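Local coordinates for protein IclR transcriptional regulator (PDB 1MKM) that is a transcription factor of the IclR family that probably binds DNA through its winged helix-turn-helix domain, at the interface of chains A and B and the interface of chains A and C. Residues are numbered along the deposited sequence; one frame, centred on the assembly and turned at random. Chains: chain A/B/C, IclR transcriptional regulator.

Contact 1 and contact 2 lie about 50 Å apart, centre to centre of their C-alpha atoms, at opposite reaches of chain A, and they share no residue. Contact 1 joins the winged helix-turn-helix domains of chains A and B, mainly through helices 7-19 and 37-49 of chain A and their counterparts, with Phe52 of each chain and B:Tyr70 joining in; it is wholly apolar. Contact 2 lies in the C-terminal regulatory region, where the 120-124 segments of chains A and C meet beside strands 197-205 and 211-220. Chain A thus bridges B and C within a deposited assembly of four copies.

Contact 1: the interface of chains A and B. Residues chain A 7, 10-11, 14, 46-47, 50, 52; chain B 7, 10-11, 14, 46-47, 50, 52, 70.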
ATOM      1  N   LEU A   7      17.383 -27.251  21.156  1.00 56.11           N
ATOM      2  CA  LEU A   7      16.419 -26.382  20.503  1.00 56.00           C
ATOM      3  C   LEU A   7      16.012 -27.100  19.225  1.00 57.08           C
ATOM      4  O   LEU A   7      14.911 -26.917  18.704  1.00 50.64           O
ATOM      5  CB  LEU A   7      17.082 -25.061  20.146  1.00 50.46           C
ATOM      6  CG  LEU A   7      17.577 -24.169  21.279  1.00 41.34           C
ATOM      7  CD1 LEU A   7      18.421 -23.037  20.719  1.00 38.44           C
ATOM      8  CD2 LEU A   7      16.377 -23.620  22.029  1.00 49.26           C
ATOM      9  N   ALA A  10      13.579 -30.003  20.039  1.00 41.40           N
ATOM     10  CA  ALA A  10      12.330 -29.376  20.425  1.00 34.72           C
ATOM     11  C   ALA A  10      11.448 -29.083  19.220  1.00 41.27           C
ATOM     12  O   ALA A  10      10.371 -29.682  19.081  1.00 44.52           O
ATOM     13  CB  ALA A  10      12.591 -28.117  21.202  1.00 44.16           C
ATOM     14  N   PHE A  11      11.895 -28.197  18.339  1.00 41.83           N
ATOM     15  CA  PHE A  11      11.086 -27.866  17.167  1.00 49.58           C
ATOM     16  C   PHE A  11      10.882 -29.077  16.277  1.00 47.12           C
ATOM     17  O   PHE A  11       9.886 -29.175  15.566  1.00 62.15           O
ATOM     18  CB  PHE A  11      11.725 -26.735  16.361  1.00 32.64           C
ATOM     19  CG  PHE A  11      11.792 -25.449  17.096  1.00 40.91           C
ATOM     20  CD1 PHE A  11      12.979 -25.035  17.695  1.00 44.38           C
ATOM     21  CD2 PHE A  11      10.654 -24.663  17.239  1.00 39.26           C
ATOM     22  CE1 PHE A  11      13.032 -23.857  18.427  1.00 42.30           C
ATOM     23  CE2 PHE A  11      10.690 -23.490  17.965  1.00 45.49           C
ATOM     24  CZ  PHE A  11      11.881 -23.081  18.564  1.00 48.61           C
ATOM     25  N   LEU A  14       8.152 -30.883  17.722  1.00 48.40           N
ATOM     26  CA  LEU A  14       6.968 -30.071  17.495  1.00 53.18           C
ATOM     27  C   LEU A  14       6.515 -30.285  16.053  1.00 49.55           C
ATOM     28  O   LEU A  14       5.324 -30.438  15.785  1.00 50.47           O
ATOM     29  CB  LEU A  14       7.275 -28.586  17.753  1.00 43.63           C
ATOM     30  CG  LEU A  14       6.125 -27.598  18.036  1.00 46.74           C
ATOM     31  CD1 LEU A  14       6.185 -26.410  17.078  1.00 45.94           C
ATOM     32  CD2 LEU A  14       4.810 -28.288  17.917  1.00 34.13           C
ATOM     33  N   VAL A  46       7.124 -28.697  28.336  1.00 57.17           N
ATOM     34  CA  VAL A  46       7.232 -27.305  27.907  1.00 51.13           C
ATOM     35  C   VAL A  46       6.284 -26.998  26.723  1.00 54.09           C
ATOM     36  O   VAL A  46       5.563 -26.004  26.747  1.00 53.25           O
ATOM     37  CB  VAL A  46       8.725 -26.968  27.558  1.00 41.62           C
ATOM     38  CG1 VAL A  46       8.870 -25.536  27.098  1.00 40.85           C
ATOM     39  CG2 VAL A  46       9.609 -27.201  28.794  1.00 43.00           C
ATOM     40  N   LEU A  47       6.269 -27.853  25.702  1.00 47.82           N
ATOM     41  CA  LEU A  47       5.387 -27.644  24.567  1.00 41.05           C
ATOM     42  C   LEU A  47       3.943 -27.585  25.052  1.00 51.79           C
ATOM     43  O   LEU A  47       3.151 -26.769  24.567  1.00 49.11           O
ATOM     44  CB  LEU A  47       5.538 -28.765  23.538  1.00 36.61           C
ATOM     45  CG  LEU A  47       6.896 -28.840  22.828  1.00 39.59           C
ATOM     46  CD1 LEU A  47       6.918 -30.079  21.943  1.00 41.90           C
ATOM     47  CD2 LEU A  47       7.138 -27.579  22.002  1.00 33.40           C
ATOM     48  N   LYS A  50       3.473 -24.069  26.906  1.00 52.42           N
ATOM     49  CA  LYS A  50       3.223 -22.928  26.026  1.00 48.51           C
ATOM     50  C   LYS A  50       1.983 -23.128  25.136  1.00 47.93           C
ATOM     51  O   LYS A  50       1.651 -22.287  24.309  1.00 43.47           O
ATOM     52  CB  LYS A  50       4.469 -22.664  25.183  1.00 59.15           C
ATOM     53  CG  LYS A  50       5.739 -22.499  26.008  1.00 64.68           C
ATOM     54  CD  LYS A  50       5.630 -21.318  26.945  1.00 62.52           C
ATOM     55  CE  LYS A  50       6.877 -21.182  27.795  1.00 72.04           C
ATOM     56  NZ  LYS A  50       6.876 -19.899  28.556  1.00 57.87           N
ATOM     57  N   PHE A  52       1.460 -25.256  22.716  1.00 45.54           N
ATOM     58  CA  PHE A  52       1.718 -25.706  21.358  1.00 42.16           C
ATOM     59  C   PHE A  52       1.328 -27.151  21.222  1.00 46.65           C
ATOM     60  O   PHE A  52       1.380 -27.709  20.131  1.00 52.76           O
ATOM     61  CB  PHE A  52       3.202 -25.592  21.001  1.00 50.11           C
ATOM     62  CG  PHE A  52       3.724 -24.179  20.955  1.00 63.00           C
ATOM     63  CD1 PHE A  52       3.766 -23.393  22.099  1.00 64.44           C
ATOM     64  CD2 PHE A  52       4.229 -23.657  19.778  1.00 60.33           C
ATOM     65  CE1 PHE A  52       4.312 -22.109  22.064  1.00 56.09           C
ATOM     66  CE2 PHE A  52       4.772 -22.379  19.738  1.00 57.43           C
ATOM     67  CZ  PHE A  52       4.813 -21.608  20.886  1.00 57.66           C
TER
ATOM     68  N   LEU B   7      14.672 -24.552  26.527  1.00 66.99           N
ATOM     69  CA  LEU B   7      13.481 -24.669  25.705  1.00 68.92           C
ATOM     70  C   LEU B   7      12.553 -23.532  26.045  1.00 69.55           C
ATOM     71  O   LEU B   7      12.005 -22.890  25.154  1.00 75.39           O
ATOM     72  CB  LEU B   7      12.763 -25.989  25.990  1.00 67.49           C
ATOM     73  CG  LEU B   7      13.543 -27.263  25.690  1.00 64.66           C
ATOM     74  CD1 LEU B   7      12.775 -28.463  26.199  1.00 63.27           C
ATOM     75  CD2 LEU B   7      13.780 -27.368  24.194  1.00 77.36           C
ATOM     76  N   ALA B  10      13.685 -20.257  24.583  1.00 67.16           N
ATOM     77  CA  ALA B  10      13.448 -20.272  23.151  1.00 66.40           C
ATOM     78  C   ALA B  10      12.023 -19.814  22.854  1.00 66.79           C
ATOM     79  O   ALA B  10      11.806 -18.886  22.074  1.00 58.97           O
ATOM     80  CB  ALA B  10      13.675 -21.676  22.605  1.00 70.56           C
ATOM     81  N   PHE B  11      11.058 -20.463  23.499  1.00 68.25           N
ATOM     82  CA  PHE B  11       9.649 -20.147  23.300  1.00 65.49           C
ATOM     83  C   PHE B  11       9.180 -18.815  23.867  1.00 63.02           C
ATOM     84  O   PHE B  11       8.064 -18.386  23.600  1.00 67.33           O
ATOM     85  CB  PHE B  11       8.792 -21.294  23.828  1.00 55.36           C
ATOM     86  CG  PHE B  11       8.868 -22.516  22.972  1.00 62.63           C
ATOM     87  CD1 PHE B  11       8.279 -22.527  21.712  1.00 67.17           C
ATOM     88  CD2 PHE B  11       9.585 -23.632  23.387  1.00 60.07           C
ATOM     89  CE1 PHE B  11       8.405 -23.626  20.878  1.00 65.85           C
ATOM     90  CE2 PHE B  11       9.722 -24.735  22.565  1.00 60.77           C
ATOM     91  CZ  PHE B  11       9.129 -24.734  21.303  1.00 70.84           C
ATOM     92  N   LEU B  14      10.578 -16.397  20.923  1.00 69.94           N
ATOM     93  CA  LEU B  14       9.698 -16.544  19.774  1.00 65.09           C
ATOM     94  C   LEU B  14       8.343 -15.895  20.045  1.00 71.62           C
ATOM     95  O   LEU B  14       7.866 -15.105  19.233  1.00 77.50           O
ATOM     96  CB  LEU B  14       9.517 -18.025  19.428  1.00 60.45           C
ATOM     97  CG  LEU B  14       8.525 -18.405  18.313  1.00 54.97           C
ATOM     98  CD1 LEU B  14       8.975 -17.839  16.979  1.00 39.77           C
ATOM     99  CD2 LEU B  14       8.415 -19.934  18.221  1.00 46.77           C
ATOM    100  N   VAL B  46      18.640 -20.904  14.891  1.00 53.85           N
ATOM    101  CA  VAL B  46      17.778 -22.080  14.763  1.00 49.31           C
ATOM    102  C   VAL B  46      16.358 -21.661  14.374  1.00 53.09           C
ATOM    103  O   VAL B  46      15.737 -22.272  13.497  1.00 48.55           O
ATOM    104  CB  VAL B  46      17.729 -22.912  16.077  1.00 43.21           C
ATOM    105  CG1 VAL B  46      16.826 -24.111  15.886  1.00 34.47           C
ATOM    106  CG2 VAL B  46      19.137 -23.390  16.463  1.00 45.49           C
ATOM    107  N   LEU B  47      15.846 -20.621  15.031  1.00 42.42           N
ATOM    108  CA  LEU B  47      14.511 -20.115  14.725  1.00 43.51           C
ATOM    109  C   LEU B  47      14.476 -19.697  13.263  1.00 46.17           C
ATOM    110  O   LEU B  47      13.487 -19.922  12.567  1.00 43.20           O
ATOM    111  CB  LEU B  47      14.165 -18.910  15.602  1.00 40.73           C
ATOM    112  CG  LEU B  47      13.918 -19.142  17.097  1.00 45.44           C
ATOM    113  CD1 LEU B  47      13.673 -17.812  17.839  1.00 36.12           C
ATOM    114  CD2 LEU B  47      12.733 -20.051  17.245  1.00 47.51           C
ATOM    115  N   LYS B  50      14.636 -22.794  10.933  1.00 58.97           N
ATOM    116  CA  LYS B  50      13.390 -23.552  10.981  1.00 59.23           C
ATOM    117  C   LYS B  50      12.247 -22.796  10.315  1.00 59.64           C
ATOM    118  O   LYS B  50      11.173 -23.361  10.102  1.00 64.98           O
ATOM    119  CB  LYS B  50      13.020 -23.877  12.433  1.00 54.87           C
ATOM    120  CG  LYS B  50      13.944 -24.881  13.119  1.00 68.66           C
ATOM    121  CD  LYS B  50      13.786 -26.259  12.517  1.00 69.68           C
ATOM    122  CE  LYS B  50      14.750 -27.262  13.130  1.00 59.18           C
ATOM    123  NZ  LYS B  50      14.694 -28.538  12.363  1.00 51.04           N
ATOM    124  N   PHE B  52      10.724 -19.985  11.559  1.00 52.44           N
ATOM    125  CA  PHE B  52       9.851 -19.297  12.507  1.00 49.38           C
ATOM    126  C   PHE B  52      10.066 -17.810  12.442  1.00 49.17           C
ATOM    127  O   PHE B  52       9.201 -17.017  12.812  1.00 45.49           O
ATOM    128  CB  PHE B  52      10.111 -19.791  13.935  1.00 46.30           C
ATOM    129  CG  PHE B  52       9.604 -21.179  14.178  1.00 52.09           C
ATOM    130  CD1 PHE B  52      10.401 -22.289  13.897  1.00 44.53           C
ATOM    131  CD2 PHE B  52       8.299 -21.384  14.595  1.00 32.70           C
ATOM    132  CE1 PHE B  52       9.891 -23.592  14.023  1.00 40.14           C
ATOM    133  CE2 PHE B  52       7.789 -22.675  14.719  1.00 37.27           C
ATOM    134  CZ  PHE B  52       8.586 -23.780  14.432  1.00 38.68           C
ATOM    135  N   TYR B  70       1.829 -23.966  10.333  1.00 41.43           N
ATOM    136  CA  TYR B  70       1.419 -24.806  11.462  1.00 36.34           C
ATOM    137  C   TYR B  70      -0.054 -24.621  11.803  1.00 35.75           C
ATOM    138  O   TYR B  70      -0.774 -25.591  12.042  1.00 39.90           O
ATOM    139  CB  TYR B  70       2.289 -24.515  12.693  1.00 25.92           C
ATOM    140  CG  TYR B  70       3.615 -25.241  12.684  1.00 38.11           C
ATOM    141  CD1 TYR B  70       3.974 -26.072  11.617  1.00 37.04           C
ATOM    142  CD2 TYR B  70       4.523 -25.103  13.751  1.00 42.25           C
ATOM    143  CE1 TYR B  70       5.192 -26.743  11.610  1.00 40.16           C
ATOM    144  CE2 TYR B  70       5.744 -25.762  13.751  1.00 33.45           C
ATOM    145  CZ  TYR B  70       6.071 -26.579  12.682  1.00 44.46           C
ATOM    146  OH  TYR B  70       7.264 -27.238  12.668  1.00 37.90           O
TER
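Two winged helix-turn-helix domains of the IclR family meet here, each offering its first helix (7-19 in chain A, 6-19 in chain B) and the end of the helix that starts at residue 37. The contact probably pairs the two DNA-binding domains as a dimer, though the structure alone does not prove it. A:Phe11 and B:Phe11 bury by far the most surface, 138 and 135 Å². In both, CG lies anti to the carbonyl carbon, beside the backbone N (chi1 -64° and -71°), so the rings leave their helices toward each other and meet tip to tip, A:Phe11 CE2 standing 3.7 Å from B:Phe11 CE1.

Each ring packs against a leucine and a phenylalanine of the other chain. The far tip of A:Phe11, CZ, presses on the B:Leu47 methyl CD2 at 3.4 Å, while its CD2 atom comes 3.5 Å from B:Phe52 CE1 as the two side chains cross obliquely, and its CE2 overhangs the rim of one face of that ring. B:Phe11 repeats the pattern with A:Leu47 CD2, 3.5 Å from its CZ. It also meets A:Phe52 edge-to-face, the planes 59° apart, with CD1 3.7 Å from A:Phe52 CZ. The aliphatic CG of A:Lys50, whose chain bends at chi2, crosses obliquely near CB of B:Phe11. An alanine in place of A:Phe11 would strip out the ring that touches B:Leu47, B:Phe52 and B:Phe11, and would probably loosen the pairing of the two domains.

Toward the N-terminal ends of the two first helices, B:Leu7 CD2 sits 3.3 Å from A:Ala10 CB, and the reciprocal A:Leu7-B:Ala10 pair is similarly tight. Toward the C-terminal end of helix 7-19, the A:Leu14 methyl CD1 reaches CE2 of the B:Tyr70 ring at 3.4 Å, tying this helix of chain A to helix 66-75 of chain B.

Contact 2: the interface of chains A and C. Residues chain A 120-124, 195-197, 220, 222; chain C 114, 120-124.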
ATOM      1  N   SER A 120      11.469   4.066 -17.986  1.00 69.36           N
ATOM      2  CA  SER A 120      10.194   3.377 -18.157  1.00 60.78           C
ATOM      3  C   SER A 120       8.994   4.286 -18.408  1.00 67.08           C
ATOM      4  O   SER A 120       9.070   5.512 -18.291  1.00 66.59           O
ATOM      5  CB  SER A 120       9.914   2.505 -16.940  1.00 65.84           C
ATOM      6  OG  SER A 120       9.675   3.310 -15.800  1.00 70.36           O
ATOM      7  N   ILE A 121       7.874   3.661 -18.749  1.00 61.00           N
ATOM      8  CA  ILE A 121       6.641   4.384 -19.029  1.00 66.76           C
ATOM      9  C   ILE A 121       5.913   4.821 -17.763  1.00 54.68           C
ATOM     10  O   ILE A 121       5.649   4.010 -16.875  1.00 56.97           O
ATOM     11  CB  ILE A 121       5.677   3.520 -19.875  1.00 54.88           C
ATOM     12  CG1 ILE A 121       6.279   3.280 -21.263  1.00 73.43           C
ATOM     13  CG2 ILE A 121       4.329   4.197 -19.991  1.00 62.87           C
ATOM     14  CD1 ILE A 121       7.545   2.414 -21.261  1.00 65.37           C
ATOM     15  N   PRO A 122       5.612   6.122 -17.650  1.00 62.28           N
ATOM     16  CA  PRO A 122       4.904   6.648 -16.480  1.00 60.03           C
ATOM     17  C   PRO A 122       3.498   6.039 -16.472  1.00 55.99           C
ATOM     18  O   PRO A 122       2.740   6.197 -17.428  1.00 64.87           O
ATOM     19  CB  PRO A 122       4.889   8.155 -16.742  1.00 55.96           C
ATOM     20  CG  PRO A 122       6.131   8.371 -17.523  1.00 52.23           C
ATOM     21  CD  PRO A 122       6.120   7.224 -18.486  1.00 57.68           C
ATOM     22  N   MET A 123       3.157   5.332 -15.403  1.00 59.90           N
ATOM     23  CA  MET A 123       1.856   4.688 -15.305  1.00 58.16           C
ATOM     24  C   MET A 123       0.938   5.356 -14.284  1.00 58.01           C
ATOM     25  O   MET A 123       1.380   5.807 -13.223  1.00 52.53           O
ATOM     26  CB  MET A 123       2.039   3.223 -14.935  1.00 62.29           C
ATOM     27  CG  MET A 123       3.042   2.480 -15.794  1.00 55.20           C
ATOM     28  SD  MET A 123       2.268   1.536 -17.105  1.00 63.72           S
ATOM     29  CE  MET A 123       1.313   0.330 -16.161  1.00 62.05           C
ATOM     30  N   VAL A 124      -0.350   5.390 -14.616  1.00 60.23           N
ATOM     31  CA  VAL A 124      -1.369   5.996 -13.766  1.00 58.36           C
ATOM     32  C   VAL A 124      -1.673   5.124 -12.540  1.00 57.52           C
ATOM     33  O   VAL A 124      -2.231   5.595 -11.551  1.00 63.63           O
ATOM     34  CB  VAL A 124      -2.670   6.218 -14.575  1.00 52.90           C
ATOM     35  CG1 VAL A 124      -3.515   4.960 -14.558  1.00 38.91           C
ATOM     36  CG2 VAL A 124      -3.422   7.426 -14.047  1.00 56.21           C
ATOM     37  N   ILE A 195      -4.507   0.236 -24.002  1.00 55.43           N
ATOM     38  CA  ILE A 195      -4.017   0.284 -25.364  1.00 51.90           C
ATOM     39  C   ILE A 195      -2.631   0.886 -25.397  1.00 53.07           C
ATOM     40  O   ILE A 195      -2.395   1.929 -24.794  1.00 54.56           O
ATOM     41  CB  ILE A 195      -4.931   1.129 -26.233  1.00 46.53           C
ATOM     42  CG1 ILE A 195      -6.157   0.314 -26.621  1.00 50.52           C
ATOM     43  CG2 ILE A 195      -4.173   1.637 -27.455  1.00 44.26           C
ATOM     44  CD1 ILE A 195      -7.258   1.167 -27.197  1.00 57.29           C
ATOM     45  N   GLY A 196      -1.720   0.218 -26.100  1.00 55.76           N
ATOM     46  CA  GLY A 196      -0.362   0.721 -26.238  1.00 51.33           C
ATOM     47  C   GLY A 196       0.590   0.206 -25.188  1.00 52.20           C
ATOM     48  O   GLY A 196       1.778   0.512 -25.211  1.00 47.79           O
ATOM     49  N   ILE A 197       0.067  -0.612 -24.282  1.00 48.59           N
ATOM     50  CA  ILE A 197       0.863  -1.136 -23.206  1.00 41.41           C
ATOM     51  C   ILE A 197       0.692  -2.634 -23.074  1.00 47.03           C
ATOM     52  O   ILE A 197      -0.407  -3.167 -23.208  1.00 42.96           O
ATOM     53  CB  ILE A 197       0.498  -0.402 -21.881  1.00 54.99           C
ATOM     54  CG1 ILE A 197       0.897   1.085 -22.001  1.00 49.99           C
ATOM     55  CG2 ILE A 197       1.193  -1.076 -20.693  1.00 49.76           C
ATOM     56  CD1 ILE A 197       0.678   1.928 -20.761  1.00 53.92           C
ATOM     57  N   VAL A 220       5.768  -0.222 -23.325  1.00 51.82           N
ATOM     58  CA  VAL A 220       5.078   0.090 -24.578  1.00 61.46           C
ATOM     59  C   VAL A 220       4.972  -1.162 -25.442  1.00 54.80           C
ATOM     60  O   VAL A 220       5.973  -1.818 -25.726  1.00 59.39           O
ATOM     61  CB  VAL A 220       5.803   1.195 -25.388  1.00 63.16           C
ATOM     62  CG1 VAL A 220       4.847   1.735 -26.461  1.00 66.28           C
ATOM     63  CG2 VAL A 220       6.271   2.318 -24.468  1.00 37.23           C
ATOM     64  N   ARG A 222       5.006  -2.143 -28.423  1.00 79.87           N
ATOM     65  CA  ARG A 222       6.049  -2.400 -29.407  1.00 83.00           C
ATOM     66  C   ARG A 222       7.253  -3.175 -28.858  1.00 85.59           C
ATOM     67  O   ARG A 222       7.682  -4.163 -29.453  1.00 91.10           O
ATOM     68  CB  ARG A 222       6.522  -1.071 -30.011  1.00 85.37           C
ATOM     69  CG  ARG A 222       7.536  -0.323 -29.164  1.00 87.86           C
ATOM     70  CD  ARG A 222       7.809   1.078 -29.684  1.00 84.31           C
ATOM     71  NE  ARG A 222       6.837   2.026 -29.156  1.00 92.53           N
ATOM     72  CZ  ARG A 222       7.020   3.340 -29.115  1.00 93.48           C
ATOM     73  NH1 ARG A 222       8.145   3.870 -29.579  1.00 91.99           N
ATOM     74  NH2 ARG A 222       6.087   4.121 -28.589  1.00 98.00           N
TER
ATOM     75  N   LYS C 114       1.498  18.934 -16.009  1.00 39.72           N
ATOM     76  CA  LYS C 114       0.911  17.797 -16.692  1.00 37.05           C
ATOM     77  C   LYS C 114      -0.189  17.174 -15.838  1.00 39.37           C
ATOM     78  O   LYS C 114      -0.004  16.926 -14.639  1.00 42.79           O
ATOM     79  CB  LYS C 114       1.998  16.747 -17.013  1.00 25.38           C
ATOM     80  CG  LYS C 114       1.494  15.461 -17.671  1.00 23.14           C
ATOM     81  CD  LYS C 114       2.524  14.343 -17.531  1.00 26.97           C
ATOM     82  CE  LYS C 114       2.171  13.132 -18.378  1.00 32.38           C
ATOM     83  NZ  LYS C 114       3.141  12.008 -18.210  1.00 31.18           N
ATOM     84  N   SER C 120      -3.135   4.940 -18.524  1.00 48.12           N
ATOM     85  CA  SER C 120      -1.712   5.168 -18.771  1.00 50.98           C
ATOM     86  C   SER C 120      -1.491   5.184 -20.295  1.00 55.65           C
ATOM     87  O   SER C 120      -2.066   4.363 -21.021  1.00 56.43           O
ATOM     88  CB  SER C 120      -0.885   4.036 -18.152  1.00 59.55           C
ATOM     89  OG  SER C 120      -1.271   3.766 -16.813  1.00 60.99           O
ATOM     90  N   ILE C 121      -0.687   6.118 -20.791  1.00 54.69           N
ATOM     91  CA  ILE C 121      -0.413   6.174 -22.228  1.00 55.98           C
ATOM     92  C   ILE C 121       1.069   5.913 -22.461  1.00 57.11           C
ATOM     93  O   ILE C 121       1.904   6.329 -21.665  1.00 46.28           O
ATOM     94  CB  ILE C 121      -0.813   7.533 -22.828  1.00 61.20           C
ATOM     95  CG1 ILE C 121      -0.137   8.681 -22.070  1.00 51.82           C
ATOM     96  CG2 ILE C 121      -2.347   7.664 -22.804  1.00 63.94           C
ATOM     97  CD1 ILE C 121      -0.530  10.068 -22.603  1.00 48.96           C
ATOM     98  N   PRO C 122       1.412   5.209 -23.553  1.00 60.10           N
ATOM     99  CA  PRO C 122       2.811   4.885 -23.875  1.00 56.03           C
ATOM    100  C   PRO C 122       3.716   6.065 -24.217  1.00 53.71           C
ATOM    101  O   PRO C 122       4.465   6.006 -25.184  1.00 62.01           O
ATOM    102  CB  PRO C 122       2.676   3.896 -25.031  1.00 58.73           C
ATOM    103  CG  PRO C 122       1.440   4.361 -25.723  1.00 64.30           C
ATOM    104  CD  PRO C 122       0.497   4.672 -24.574  1.00 60.34           C
ATOM    105  N   MET C 123       3.656   7.117 -23.402  1.00 52.03           N
ATOM    106  CA  MET C 123       4.451   8.333 -23.595  1.00 51.50           C
ATOM    107  C   MET C 123       5.349   8.572 -22.382  1.00 59.52           C
ATOM    108  O   MET C 123       4.918   8.392 -21.247  1.00 62.07           O
ATOM    109  CB  MET C 123       3.514   9.528 -23.777  1.00 52.64           C
ATOM    110  CG  MET C 123       4.186  10.848 -24.072  1.00 54.49           C
ATOM    111  SD  MET C 123       2.960  12.151 -24.277  1.00 58.70           S
ATOM    112  CE  MET C 123       3.881  13.599 -23.765  1.00 73.32           C
ATOM    113  N   VAL C 124       6.601   8.961 -22.609  1.00 64.21           N
ATOM    114  CA  VAL C 124       7.504   9.217 -21.488  1.00 60.25           C
ATOM    115  C   VAL C 124       7.712  10.713 -21.323  1.00 51.96           C
ATOM    116  O   VAL C 124       8.593  11.300 -21.943  1.00 63.02           O
ATOM    117  CB  VAL C 124       8.889   8.550 -21.673  1.00 60.54           C
ATOM    118  CG1 VAL C 124       9.744   8.796 -20.438  1.00 55.44           C
ATOM    119  CG2 VAL C 124       8.735   7.058 -21.895  1.00 63.35           C
TER
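C:Ser120 turns its hydroxyl anti to its own carbonyl carbon, beside the backbone N (chi1 -48°), which aims OG at the main chain of A:Val124. There OG accepts a hydrogen bond from A:Val124 N at 2.9 Å, nearly straight at 163°. A:Val124 holds CG1 in the crowded position between its backbone N and carbonyl carbon, and this methyl also lies against the same hydroxyl, 3.4 Å from OG. The serine CB rests on the end of A:Ile197: with CG1 beside the backbone N and the outer chain extended, the CD1 methyl comes to 3.7 Å.

C:Pro122 buries the most surface, 74 Å². A:Val220 places CG1 anti to its backbone N (chi1 -165°) and crosses the proline at about a right angle, CG1 meeting C:Pro122 CB at a tight 3.4 Å. A:Gly196 O comes to the same corner of the ring, 3.5 Å from CB, on the side from which the valine methyl arrives. On the chain A side, A:Pro122 packs its CD against the backbone of C:Met123 and C:Val124, and the A:Ile121 CG2 methyl points at C:Ile121 O.

The same 120-124 segment serves both chains, but unequally, and the pairing may belong to a tetramer or be only a crystal contact; the structure alone does not show which. In the C-terminal regulatory region of chain A, this loop follows strand 108-115, while C:Pro122 sits beside the start of strand 197-205 and the end of strand 211-220.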